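Local structure of ralf, proline/betaine transporter (Legionella pneumophila, 4D7Q) at residues N87-S92 with Q126-V131; G208-N213 with K298-P303; Q217-F222 with A324-K329; K265-I270 with A277-V282. The protein probably acts as a guanine-nucleotide exchange factor, with the Sec7 domain of Legionella RalF fused here to the capping domain of Rickettsia prowazekii RalF. The protein carries 2 engineered substitutions. One frame throughout, in Å; residues are numbered along the deposited sequence.

Interaction 1 of 4, residues N87-S92 with Q126-V131; sequences NFNGQS and QQNPDV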
loop_
_atom_site.group_PDB
_atom_site.type_symbol
_atom_site.label_atom_id
_atom_site.label_comp_id
_atom_site.label_asym_id
_atom_site.label_seq_id
_atom_site.Cartn_x
_atom_site.Cartn_y
_atom_site.Cartn_z
ATOM N N ASN A 87 20.758 5.942 3.291
ATOM C CA ASN A 87 22.090 5.394 3.064
ATOM C C ASN A 87 22.099 3.910 3.367
ATOM O O ASN A 87 22.029 3.539 4.529
ATOM C CB ASN A 87 23.155 6.184 3.856
ATOM C CG ASN A 87 24.598 5.754 3.621
ATOM O OD1 ASN A 87 24.932 5.008 2.687
ATOM N ND2 ASN A 87 25.490 6.234 4.473
ATOM N N PHE A 88 22.128 3.062 2.310
ATOM C CA PHE A 88 22.141 1.599 2.457
ATOM C C PHE A 88 23.535 1.006 2.246
ATOM O O PHE A 88 23.712 -0.205 2.407
ATOM C CB PHE A 88 21.133 0.920 1.507
ATOM C CG PHE A 88 19.680 1.262 1.723
ATOM C CD1 PHE A 88 19.049 0.964 2.929
ATOM C CD2 PHE A 88 18.933 1.867 0.713
ATOM C CE1 PHE A 88 17.715 1.317 3.142
ATOM C CE2 PHE A 88 17.584 2.190 0.917
ATOM C CZ PHE A 88 16.985 1.905 2.126
ATOM N N ASN A 89 24.514 1.843 1.845
ATOM C CA ASN A 89 25.873 1.376 1.599
ATOM C C ASN A 89 26.519 0.843 2.870
ATOM O O ASN A 89 26.521 1.518 3.901
ATOM C CB ASN A 89 26.740 2.429 0.896
ATOM C CG ASN A 89 27.970 1.802 0.284
ATOM O OD1 ASN A 89 27.892 0.981 -0.644
ATOM N ND2 ASN A 89 29.129 2.096 0.854
ATOM N N GLY A 90 26.949 -0.412 2.805
ATOM C CA GLY A 90 27.564 -1.108 3.934
ATOM C C GLY A 90 26.599 -1.718 4.940
ATOM O O GLY A 90 27.047 -2.372 5.882
ATOM N N GLN A 91 25.292 -1.492 4.764
ATOM C CA GLN A 91 24.220 -2.041 5.586
ATOM C C GLN A 91 23.904 -3.436 5.082
ATOM O O GLN A 91 23.924 -3.663 3.911
ATOM C CB GLN A 91 22.947 -1.178 5.490
ATOM C CG GLN A 91 22.841 0.020 6.412
ATOM C CD GLN A 91 21.433 0.387 6.846
ATOM O OE1 GLN A 91 20.627 0.866 6.073
ATOM N NE2 GLN A 91 21.157 0.205 8.113
ATOM N N SER A 92 23.600 -4.358 5.972
ATOM C CA SER A 92 23.185 -5.680 5.593
ATOM C C SER A 92 21.791 -5.616 4.973
ATOM O O SER A 92 21.127 -4.654 5.132
ATOM C CB SER A 92 23.211 -6.601 6.782
ATOM O OG SER A 92 22.066 -6.499 7.514
ATOM N N GLN A 126 21.181 -0.860 -6.083
ATOM C CA GLN A 126 22.012 0.194 -6.664
ATOM C C GLN A 126 23.200 0.531 -5.753
ATOM O O GLN A 126 24.332 0.633 -6.228
ATOM C CB GLN A 126 21.168 1.448 -6.959
ATOM C CG GLN A 126 21.876 2.455 -7.861
ATOM C CD GLN A 126 21.453 3.871 -7.556
ATOM O OE1 GLN A 126 20.745 4.517 -8.341
ATOM N NE2 GLN A 126 21.886 4.388 -6.408
ATOM N N GLN A 127 22.944 0.660 -4.450
ATOM C CA GLN A 127 23.974 0.987 -3.473
ATOM C C GLN A 127 24.830 -0.210 -3.070
ATOM O O GLN A 127 25.922 -0.006 -2.549
ATOM C CB GLN A 127 23.345 1.638 -2.234
ATOM C CG GLN A 127 22.705 2.996 -2.507
ATOM C CD GLN A 127 22.172 3.608 -1.243
ATOM O OE1 GLN A 127 22.789 3.517 -0.183
ATOM N NE2 GLN A 127 21.044 4.289 -1.331
ATOM N N ASN A 128 24.352 -1.455 -3.315
ATOM C CA ASN A 128 25.073 -2.687 -2.954
ATOM C C ASN A 128 25.017 -3.751 -4.071
ATOM O O ASN A 128 24.525 -4.871 -3.814
ATOM C CB ASN A 128 24.505 -3.246 -1.618
ATOM C CG ASN A 128 24.638 -2.272 -0.477
ATOM O OD1 ASN A 128 25.729 -2.035 0.030
ATOM N ND2 ASN A 128 23.540 -1.653 -0.081
ATOM N N PRO A 129 25.566 -3.468 -5.297
ATOM C CA PRO A 129 25.494 -4.471 -6.384
ATOM C C PRO A 129 26.258 -5.768 -6.129
ATOM O O PRO A 129 26.097 -6.739 -6.864
ATOM C CB PRO A 129 26.036 -3.705 -7.603
ATOM C CG PRO A 129 26.945 -2.672 -7.008
ATOM C CD PRO A 129 26.197 -2.222 -5.779
ATOM N N ASP A 130 27.103 -5.754 -5.105
ATOM C CA ASP A 130 27.944 -6.853 -4.625
ATOM C C ASP A 130 27.219 -7.734 -3.581
ATOM O O ASP A 130 27.718 -8.802 -3.243
ATOM C CB ASP A 130 29.220 -6.242 -3.982
ATOM C CG ASP A 130 28.960 -5.171 -2.900
ATOM O OD1 ASP A 130 28.236 -4.184 -3.191
ATOM O OD2 ASP A 130 29.550 -5.282 -1.794
ATOM N N VAL A 131 26.062 -7.284 -3.052
ATOM C CA VAL A 131 25.340 -8.027 -1.994
ATOM C C VAL A 131 24.227 -8.885 -2.599
ATOM O O VAL A 131 24.060 -10.046 -2.224
ATOM C CB VAL A 131 24.840 -7.080 -0.859
ATOM C CG1 VAL A 131 23.969 -7.810 0.164
ATOM C CG2 VAL A 131 26.012 -6.387 -0.163
HETATM O O HOH W 1 26.139 -4.112 2.680
#
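Q127, on the last turn of helix 110-127, and N128, just past it, grip the loop at F88 through their side-chain amides. The CB of Q127 points at the loop, and from there the chain runs straight out, CD anti to CA (chi2 -177°). CD comes up beside the backbone of F88, 3.6 Å from its N. OE1 goes furthest in and accepts the amide of F88, the F88 N to Q127 OE1 distance being 2.6 Å, with the donor tilted 28° from the carbonyl plane. NE2 lies obliquely by the F88 ring, 3.8 Å from F88 CD2, and donates to M86 O, so the two ends of one amide hold the loop at two points.

N128 takes the carbonyl of F88. Its ND2 donates to F88 O at 2.9 Å, nearly in its own amide plane but from well above the plane of the carbonyl. F88 O thereby takes two donors from opposite faces, since Q91 N closes a type II turn onto it at 3.1 Å. Within that turn G90, with positive phi, directs its N to N128 OD1 in a weak bond of 3.4 Å. The F88 ring packs on A123 and Y124 of helix 110-127 and meets F120 edge-to-face.

The contact lies in the Sec7 part, where helix 110-127 ends against the loop between helices 73-84 and 93-102. Its chemistry is that of a helix end whose two amide side chains satisfy the N-H and C=O of a buried phenylalanine, and so fix a loop that lacks regular structure of its own.

Interaction 2 of 4, residues G208-N213 with K298-P303; sequences GYQINN and KIIIQP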
loop_
_atom_site.group_PDB
_atom_site.type_symbol
_atom_site.label_atom_id
_atom_site.label_comp_id
_atom_site.label_asym_id
_atom_site.label_seq_id
_atom_site.Cartn_x
_atom_site.Cartn_y
_atom_site.Cartn_z
ATOM N N GLY A 208 -10.612 5.995 1.924
ATOM C CA GLY A 208 -11.904 5.619 1.378
ATOM C C GLY A 208 -12.701 4.782 2.350
ATOM O O GLY A 208 -12.590 4.956 3.566
ATOM N N TYR A 209 -13.501 3.861 1.809
ATOM C CA TYR A 209 -14.367 2.982 2.594
ATOM C C TYR A 209 -13.772 1.596 2.730
ATOM O O TYR A 209 -13.309 1.013 1.740
ATOM C CB TYR A 209 -15.737 2.881 1.943
ATOM C CG TYR A 209 -16.386 4.212 1.653
ATOM C CD1 TYR A 209 -17.002 4.947 2.667
ATOM C CD2 TYR A 209 -16.472 4.697 0.346
ATOM C CE1 TYR A 209 -17.655 6.148 2.391
ATOM C CE2 TYR A 209 -17.112 5.899 0.062
ATOM C CZ TYR A 209 -17.723 6.610 1.082
ATOM O OH TYR A 209 -18.356 7.793 0.776
ATOM N N GLN A 210 -13.761 1.085 3.959
ATOM C CA GLN A 210 -13.176 -0.223 4.239
ATOM C C GLN A 210 -14.149 -1.070 5.020
ATOM O O GLN A 210 -14.807 -0.577 5.925
ATOM C CB GLN A 210 -11.847 -0.089 4.997
ATOM C CG GLN A 210 -11.066 -1.417 5.148
ATOM C CD GLN A 210 -9.669 -1.212 5.679
ATOM O OE1 GLN A 210 -8.995 -0.245 5.349
ATOM N NE2 GLN A 210 -9.182 -2.149 6.473
ATOM N N ILE A 211 -14.253 -2.344 4.639
ATOM C CA ILE A 211 -15.095 -3.316 5.325
ATOM C C ILE A 211 -14.207 -4.504 5.684
ATOM O O ILE A 211 -13.799 -5.268 4.796
ATOM C CB ILE A 211 -16.377 -3.738 4.559
ATOM C CG1 ILE A 211 -17.096 -2.541 3.863
ATOM C CG2 ILE A 211 -17.311 -4.500 5.528
ATOM C CD1 ILE A 211 -18.396 -2.927 3.024
ATOM N N ASN A 212 -13.874 -4.628 6.985
ATOM C CA ASN A 212 -13.051 -5.730 7.479
ATOM C C ASN A 212 -13.921 -6.898 7.842
ATOM O O ASN A 212 -15.109 -6.715 8.074
ATOM C CB ASN A 212 -12.300 -5.325 8.739
ATOM C CG ASN A 212 -11.227 -4.325 8.509
ATOM O OD1 ASN A 212 -10.638 -4.249 7.425
ATOM N ND2 ASN A 212 -10.917 -3.587 9.556
ATOM N N ASN A 213 -13.316 -8.094 7.938
ATOM C CA ASN A 213 -13.966 -9.340 8.366
ATOM C C ASN A 213 -15.223 -9.638 7.553
ATOM O O ASN A 213 -16.234 -10.096 8.100
ATOM C CB ASN A 213 -14.241 -9.323 9.901
ATOM C CG ASN A 213 -13.063 -8.831 10.727
ATOM O OD1 ASN A 213 -11.981 -9.416 10.731
ATOM N ND2 ASN A 213 -13.236 -7.720 11.423
ATOM N N LYS A 298 -11.140 -8.625 3.498
ATOM C CA LYS A 298 -11.456 -7.208 3.535
ATOM C C LYS A 298 -11.652 -6.658 2.118
ATOM O O LYS A 298 -11.130 -7.208 1.132
ATOM C CB LYS A 298 -10.391 -6.397 4.346
ATOM C CG LYS A 298 -9.205 -5.889 3.510
ATOM C CD LYS A 298 -8.225 -5.015 4.281
ATOM C CE LYS A 298 -6.918 -4.958 3.497
ATOM N NZ LYS A 298 -5.912 -4.113 4.186
ATOM N N ILE A 299 -12.445 -5.586 2.030
ATOM C CA ILE A 299 -12.682 -4.842 0.805
ATOM C C ILE A 299 -12.427 -3.363 1.052
ATOM O O ILE A 299 -12.752 -2.846 2.128
ATOM C CB ILE A 299 -14.034 -5.129 0.084
ATOM C CG1 ILE A 299 -15.247 -4.795 0.965
ATOM C CG2 ILE A 299 -14.094 -6.564 -0.494
ATOM C CD1 ILE A 299 -16.553 -4.534 0.139
ATOM N N ILE A 300 -11.812 -2.701 0.067
ATOM C CA ILE A 300 -11.535 -1.264 0.109
ATOM C C ILE A 300 -12.193 -0.623 -1.124
ATOM O O ILE A 300 -11.864 -0.980 -2.268
ATOM C CB ILE A 300 -10.018 -0.934 0.229
ATOM C CG1 ILE A 300 -9.413 -1.511 1.564
ATOM C CG2 ILE A 300 -9.777 0.597 0.128
ATOM C CD1 ILE A 300 -7.850 -1.575 1.609
ATOM N N ILE A 301 -13.110 0.342 -0.882
ATOM C CA ILE A 301 -13.828 1.045 -1.950
ATOM C C ILE A 301 -13.398 2.503 -2.039
ATOM O O ILE A 301 -13.445 3.234 -1.051
ATOM C CB ILE A 301 -15.378 0.883 -1.846
ATOM C CG1 ILE A 301 -15.782 -0.601 -1.700
ATOM C CG2 ILE A 301 -16.116 1.546 -3.040
ATOM C CD1 ILE A 301 -16.217 -0.923 -0.358
ATOM N N GLN A 302 -13.002 2.934 -3.237
ATOM C CA GLN A 302 -12.554 4.313 -3.421
ATOM C C GLN A 302 -13.073 4.933 -4.690
ATOM O O GLN A 302 -13.104 4.237 -5.703
ATOM C CB GLN A 302 -11.002 4.391 -3.472
ATOM C CG GLN A 302 -10.286 3.926 -2.187
ATOM C CD GLN A 302 -8.791 3.764 -2.371
ATOM O OE1 GLN A 302 -8.254 3.910 -3.474
ATOM N NE2 GLN A 302 -8.065 3.492 -1.284
ATOM N N PRO A 303 -13.380 6.266 -4.680
ATOM C CA PRO A 303 -13.696 6.953 -5.948
ATOM C C PRO A 303 -12.400 6.979 -6.778
ATOM O O PRO A 303 -11.317 7.218 -6.234
ATOM C CB PRO A 303 -14.096 8.373 -5.511
ATOM C CG PRO A 303 -13.521 8.552 -4.168
ATOM C CD PRO A 303 -13.344 7.207 -3.538
HETATM O O HOH W 2 -6.256 -1.347 5.243
#
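Y209 and I211 pair with I301 and I299 as hydrogen-bonded antiparallel pairs, on strands whose axes approach to 4.7 Å at 167°. Four backbone bonds join them; the shortest runs from I301 N to Y209 O at 2.7 Å, and CA-H...O contacts such as I300 CA to Y209 O lie in between.

On the face of Y209, I211, I299 and I301 the contact is apolar. I211 and I299 lie side by side pointing the same way, their CD1 atoms 3.8 Å apart. I299 sends CG1 between its backbone N and carbonyl carbon (chi1 61°), which lays CG1 against I211 CB at 3.9 Å. Y209 and I301 meet closer to the backbone, and both touch T323 of helix 313-325; the Y209 hydroxyl bonds to L344 O.

The other face is largely amide and amine. Q210 runs alongside I300, its CG 3.9 Å from I300 CG1, while its NE2 donates to a lone pair of N212 OD1 at 2.7 Å, both amides keeping the bond in plane. Q210 NE2 also touches K298 where the chains cross, 3.7 Å from K298 CD. A water bridges Q210 OE1 and K298 NZ, and the ammonium reaches G108 O in the Sec7 part of the fusion, an interdomain bond in an engineered chain.

With strands 332-334 and 277-283 on their outer edges, these are two inner strands of the antiparallel sheet of the capping domain, whose Y209 face is covered by helix 313-325.

Interaction 3 of 4, residues Q217-F222 with A324-K329; sequences QNDKTF and ASFETK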
loop_
_atom_site.group_PDB
_atom_site.type_symbol
_atom_site.label_atom_id
_atom_site.label_comp_id
_atom_site.label_asym_id
_atom_site.label_seq_id
_atom_site.Cartn_x
_atom_site.Cartn_y
_atom_site.Cartn_z
ATOM N N GLN A 217 -20.520 -15.874 3.867
ATOM C CA GLN A 217 -21.473 -16.365 4.861
ATOM C C GLN A 217 -22.212 -15.222 5.549
ATOM O O GLN A 217 -23.375 -15.389 5.902
ATOM C CB GLN A 217 -20.772 -17.269 5.902
ATOM C CG GLN A 217 -20.348 -18.651 5.379
ATOM C CD GLN A 217 -19.253 -18.635 4.323
ATOM O OE1 GLN A 217 -18.117 -18.187 4.548
ATOM N NE2 GLN A 217 -19.578 -19.126 3.138
ATOM N N ASN A 218 -21.546 -14.067 5.738
ATOM C CA ASN A 218 -22.139 -12.913 6.423
ATOM C C ASN A 218 -22.646 -11.765 5.521
ATOM O O ASN A 218 -23.336 -10.872 6.027
ATOM C CB ASN A 218 -21.212 -12.403 7.561
ATOM C CG ASN A 218 -19.913 -11.720 7.133
ATOM O OD1 ASN A 218 -19.876 -10.827 6.262
ATOM N ND2 ASN A 218 -18.823 -12.049 7.831
ATOM N N ASP A 219 -22.310 -11.775 4.199
ATOM C CA ASP A 219 -22.707 -10.710 3.266
ATOM C C ASP A 219 -23.172 -11.253 1.885
ATOM O O ASP A 219 -22.378 -11.878 1.173
ATOM C CB ASP A 219 -21.520 -9.726 3.105
ATOM C CG ASP A 219 -21.867 -8.369 2.522
ATOM O OD1 ASP A 219 -22.562 -8.325 1.488
ATOM O OD2 ASP A 219 -21.407 -7.355 3.075
ATOM N N LYS A 220 -24.441 -10.977 1.502
ATOM C CA LYS A 220 -25.022 -11.418 0.218
ATOM C C LYS A 220 -24.370 -10.769 -0.993
ATOM O O LYS A 220 -24.193 -11.444 -2.014
ATOM C CB LYS A 220 -26.558 -11.262 0.176
ATOM C CG LYS A 220 -27.227 -12.083 -0.931
ATOM C CD LYS A 220 -28.760 -11.985 -0.905
ATOM C CE LYS A 220 -29.330 -11.061 -1.959
ATOM N NZ LYS A 220 -29.286 -11.660 -3.319
ATOM N N THR A 221 -23.989 -9.478 -0.883
ATOM C CA THR A 221 -23.294 -8.767 -1.963
ATOM C C THR A 221 -21.877 -9.336 -2.153
ATOM O O THR A 221 -21.444 -9.552 -3.290
ATOM C CB THR A 221 -23.291 -7.249 -1.725
ATOM O OG1 THR A 221 -24.597 -6.847 -1.317
ATOM C CG2 THR A 221 -22.881 -6.464 -2.980
ATOM N N PHE A 222 -21.162 -9.579 -1.044
ATOM C CA PHE A 222 -19.830 -10.164 -1.130
ATOM C C PHE A 222 -19.910 -11.614 -1.618
ATOM O O PHE A 222 -19.069 -12.015 -2.431
ATOM C CB PHE A 222 -19.071 -10.066 0.193
ATOM C CG PHE A 222 -17.621 -10.478 0.084
ATOM C CD1 PHE A 222 -16.686 -9.641 -0.517
ATOM C CD2 PHE A 222 -17.186 -11.690 0.607
ATOM C CE1 PHE A 222 -15.343 -10.013 -0.593
ATOM C CE2 PHE A 222 -15.837 -12.059 0.533
ATOM C CZ PHE A 222 -14.926 -11.224 -0.069
ATOM N N ALA A 324 -22.508 1.110 0.253
ATOM C CA ALA A 324 -23.797 0.918 0.931
ATOM C C ALA A 324 -24.566 -0.301 0.407
ATOM O O ALA A 324 -25.478 -0.772 1.080
ATOM C CB ALA A 324 -24.638 2.180 0.829
ATOM N N SER A 325 -24.162 -0.833 -0.765
ATOM C CA SER A 325 -24.746 -2.012 -1.402
ATOM C C SER A 325 -24.333 -3.303 -0.703
ATOM O O SER A 325 -25.034 -4.304 -0.816
ATOM C CB SER A 325 -24.377 -2.065 -2.880
ATOM O OG SER A 325 -25.081 -1.085 -3.620
ATOM N N PHE A 326 -23.191 -3.305 -0.014
ATOM C CA PHE A 326 -22.774 -4.481 0.731
ATOM C C PHE A 326 -23.637 -4.533 1.981
ATOM O O PHE A 326 -23.984 -3.486 2.528
ATOM C CB PHE A 326 -21.255 -4.456 1.044
ATOM C CG PHE A 326 -20.400 -4.722 -0.187
ATOM C CD1 PHE A 326 -20.076 -6.023 -0.563
ATOM C CD2 PHE A 326 -19.974 -3.675 -1.000
ATOM C CE1 PHE A 326 -19.321 -6.272 -1.716
ATOM C CE2 PHE A 326 -19.222 -3.925 -2.165
ATOM C CZ PHE A 326 -18.893 -5.220 -2.509
ATOM N N GLU A 327 -24.065 -5.733 2.386
ATOM C CA GLU A 327 -24.913 -5.897 3.576
ATOM C C GLU A 327 -24.207 -5.444 4.846
ATOM O O GLU A 327 -24.836 -4.842 5.713
ATOM C CB GLU A 327 -25.351 -7.355 3.729
ATOM C CG GLU A 327 -26.454 -7.767 2.773
ATOM C CD GLU A 327 -26.974 -9.173 3.000
ATOM O OE1 GLU A 327 -26.251 -9.991 3.611
ATOM O OE2 GLU A 327 -28.109 -9.460 2.552
ATOM N N THR A 328 -22.901 -5.711 4.940
ATOM C CA THR A 328 -22.076 -5.338 6.091
ATOM C C THR A 328 -21.857 -3.836 6.143
ATOM O O THR A 328 -21.449 -3.223 5.139
ATOM C CB THR A 328 -20.726 -6.064 6.050
ATOM O OG1 THR A 328 -20.907 -7.411 5.607
ATOM C CG2 THR A 328 -20.001 -6.036 7.397
ATOM N N LYS A 329 -22.099 -3.237 7.318
ATOM C CA LYS A 329 -21.812 -1.814 7.472
ATOM C C LYS A 329 -20.277 -1.609 7.423
ATOM O O LYS A 329 -19.507 -2.523 7.751
ATOM C CB LYS A 329 -22.470 -1.202 8.733
ATOM C CG LYS A 329 -21.863 -1.624 10.066
ATOM C CD LYS A 329 -22.407 -0.782 11.228
ATOM C CE LYS A 329 -21.890 -1.261 12.567
ATOM N NZ LYS A 329 -22.414 -0.443 13.696
#
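The ring of F326 receives the methyl of T221 over one face, T221 CG2 standing 3.9 Å from the ring centroid in a CH-pi contact 19° off the normal. At its edge, in plane, lies F222 CA, and D219 OD1 also sits near the plane of that rim. F326 CE1 in turn meets the F222 ring at its edge.

The carboxylate of D219 is the second flat group; with CG anti to the backbone N (chi1 -163°), it lies between its own helix start and E327-T328. OD1 is approached from opposite faces by E327 N, at 3.1 Å, and by F222 N. OD2 takes two donors from one face: T328 OG1 at 2.6 Å, on the anti side, and T328 N at 2.9 Å. Four bonds, with a weak fifth from T221 N, would offset the charge of this buried carboxylate, which lies near that of E327. E327 sends its extended chain past D219, K220 N reaching E327 OE1 at 2.9 Å from well above the plane of E327's own carboxylate. T221 OG1, anti to its own carbonyl carbon, donates to S325 O at 2.6 Å.

The arrangement is an N-cap of helix 220-230 whose aspartate also binds a distant segment, with E327 of that segment taking up K220 N, here within the capping domain.

Interaction 4 of 4, residues K265-I270 with A277-V282; sequences KGSVII and AAEIQV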
loop_
_atom_site.group_PDB
_atom_site.type_symbol
_atom_site.label_atom_id
_atom_site.label_comp_id
_atom_site.label_asym_id
_atom_site.label_seq_id
_atom_site.Cartn_x
_atom_site.Cartn_y
_atom_site.Cartn_z
ATOM N N LYS A 265 -6.751 -10.036 -4.360
ATOM C CA LYS A 265 -7.303 -10.846 -5.449
ATOM C C LYS A 265 -7.480 -10.020 -6.724
ATOM O O LYS A 265 -7.612 -10.582 -7.807
ATOM C CB LYS A 265 -8.633 -11.520 -5.052
ATOM C CG LYS A 265 -8.556 -12.466 -3.853
ATOM C CD LYS A 265 -7.697 -13.708 -4.140
ATOM C CE LYS A 265 -7.268 -14.402 -2.879
ATOM N NZ LYS A 265 -6.547 -15.673 -3.167
ATOM N N GLY A 266 -7.470 -8.702 -6.585
ATOM C CA GLY A 266 -7.621 -7.805 -7.717
ATOM C C GLY A 266 -8.633 -6.716 -7.466
ATOM O O GLY A 266 -9.260 -6.660 -6.392
ATOM N N SER A 267 -8.785 -5.839 -8.464
ATOM C CA SER A 267 -9.689 -4.689 -8.371
ATOM C C SER A 267 -10.830 -4.728 -9.374
ATOM O O SER A 267 -10.617 -4.944 -10.571
ATOM C CB SER A 267 -8.923 -3.377 -8.533
ATOM O OG SER A 267 -8.195 -3.018 -7.368
ATOM N N VAL A 268 -12.048 -4.514 -8.855
ATOM C CA VAL A 268 -13.283 -4.379 -9.599
ATOM C C VAL A 268 -13.358 -2.885 -9.942
ATOM O O VAL A 268 -13.420 -2.055 -9.033
ATOM C CB VAL A 268 -14.514 -4.779 -8.753
ATOM C CG1 VAL A 268 -15.785 -4.749 -9.596
ATOM C CG2 VAL A 268 -14.331 -6.141 -8.069
ATOM N N ILE A 269 -13.335 -2.547 -11.243
ATOM C CA ILE A 269 -13.421 -1.177 -11.723
ATOM C C ILE A 269 -14.836 -0.984 -12.214
ATOM O O ILE A 269 -15.295 -1.719 -13.091
ATOM C CB ILE A 269 -12.323 -0.844 -12.792
ATOM C CG1 ILE A 269 -10.861 -1.151 -12.272
ATOM C CG2 ILE A 269 -12.452 0.607 -13.323
ATOM C CD1 ILE A 269 -10.381 -0.396 -11.002
ATOM N N ILE A 270 -15.560 -0.039 -11.584
ATOM C CA ILE A 270 -16.969 0.235 -11.882
ATOM C C ILE A 270 -17.177 1.650 -12.370
ATOM O O ILE A 270 -16.784 2.613 -11.701
ATOM C CB ILE A 270 -17.896 -0.118 -10.688
ATOM C CG1 ILE A 270 -17.665 -1.573 -10.211
ATOM C CG2 ILE A 270 -19.376 0.136 -11.027
ATOM C CD1 ILE A 270 -18.373 -1.982 -8.940
ATOM N N ALA A 277 -16.579 6.906 -11.528
ATOM C CA ALA A 277 -15.650 5.777 -11.535
ATOM C C ALA A 277 -15.177 5.460 -10.124
ATOM O O ALA A 277 -14.908 6.366 -9.334
ATOM C CB ALA A 277 -14.478 6.033 -12.472
ATOM N N ALA A 278 -15.162 4.162 -9.780
ATOM C CA ALA A 278 -14.813 3.707 -8.434
ATOM C C ALA A 278 -14.158 2.341 -8.467
ATOM O O ALA A 278 -14.410 1.558 -9.385
ATOM C CB ALA A 278 -16.058 3.675 -7.557
ATOM N N GLU A 279 -13.342 2.041 -7.457
ATOM C CA GLU A 279 -12.616 0.777 -7.412
ATOM C C GLU A 279 -12.895 -0.044 -6.147
ATOM O O GLU A 279 -12.928 0.510 -5.043
ATOM C CB GLU A 279 -11.110 1.093 -7.544
ATOM C CG GLU A 279 -10.153 -0.054 -7.277
ATOM C CD GLU A 279 -8.700 0.365 -7.159
ATOM O OE1 GLU A 279 -8.433 1.521 -6.764
ATOM O OE2 GLU A 279 -7.820 -0.469 -7.462
ATOM N N ILE A 280 -13.088 -1.369 -6.316
ATOM C CA ILE A 280 -13.238 -2.283 -5.188
ATOM C C ILE A 280 -11.979 -3.134 -5.124
ATOM O O ILE A 280 -11.785 -4.002 -5.973
ATOM C CB ILE A 280 -14.497 -3.208 -5.148
ATOM C CG1 ILE A 280 -15.831 -2.505 -5.500
ATOM C CG2 ILE A 280 -14.569 -3.898 -3.765
ATOM C CD1 ILE A 280 -17.029 -3.546 -5.768
ATOM N N GLN A 281 -11.160 -2.937 -4.093
ATOM C CA GLN A 281 -9.983 -3.787 -3.882
ATOM C C GLN A 281 -10.434 -4.938 -3.001
ATOM O O GLN A 281 -10.981 -4.701 -1.923
ATOM C CB GLN A 281 -8.856 -3.036 -3.213
ATOM C CG GLN A 281 -8.280 -1.889 -4.044
ATOM C CD GLN A 281 -7.297 -1.139 -3.190
ATOM O OE1 GLN A 281 -6.385 -1.724 -2.608
ATOM N NE2 GLN A 281 -7.504 0.153 -3.031
ATOM N N VAL A 282 -10.271 -6.178 -3.509
ATOM C CA VAL A 282 -10.673 -7.441 -2.872
ATOM C C VAL A 282 -9.431 -8.166 -2.308
ATOM O O VAL A 282 -8.487 -8.458 -3.049
ATOM C CB VAL A 282 -11.477 -8.373 -3.836
ATOM C CG1 VAL A 282 -11.815 -9.723 -3.159
ATOM C CG2 VAL A 282 -12.760 -7.690 -4.344
#
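K265-I270 and A277-V282 are held first by their backbones, with six N-H...O bonds across an antiparallel pair inclined at 160°. V268 and I280 exchange both of theirs, V268 N to I280 O at 2.9 Å and I280 N to V268 O at 2.8 Å. I270 and A278 do likewise, while towards the other end K265 N and G266 O both bond to V282. Between the exchanging pairs a CA-H...O contact, E279 CA to V268 O, fills the ladder.

Polar side chains meet on the face of S267, I269, E279 and Q281. S267 OG, which also touches CG of Q281 across from it, donates diagonally to E279 OE2 at 2.6 Å on the anti side of the carboxylate. E279 CG stands anti to the backbone N (chi1 170°), and the extended chain ends with OE2 at the S267 hydroxyl. I269 folds over the aliphatic part of the same chain, its CD1 3.7 Å from E279 CG. Further partners are Y264 OH for S267 OG and a glycerol for E279 OE2.

Apolar contacts fill the opposite face. V268 and I280 lie side by side, V268 CB 3.9 Å from I280 CB. I270 CD1 touches I280 CD1 at 3.8 Å. V268 CG2 adds a looser contact to V282 CG2, at 4.3 Å. Helix 313-325 packs on this face through I322, which touches I270, A278 and I280.

This is a beta hairpin of the capping domain with two unlike faces: one aliphatic and packed in part against helix 313-325, the other more polar, where a hydroxyl-carboxylate bond would steady a glutamate.

In the fold
Interaction 1 stands apart in the Sec7 part of the fusion, its centre 37 to 48 Å from the others and across the chain's centre from them; it also closes before any of them opens. The other three share the capping domain. Interactions 2 and 4 lie in one antiparallel sheet, centres 10 Å apart, where strands 297-303 and 277-283 are neighbours joined by I300 O to Q281 N. Interaction 4 is nested in the loop closed by interaction 2. Interaction 3 alternates with interaction 2 along the chain and packs against it, F326 on I299 and T328 on I211. Sheet, helix start and loop thus pack into one continuous unit, F326 also touching I280 of interaction 4.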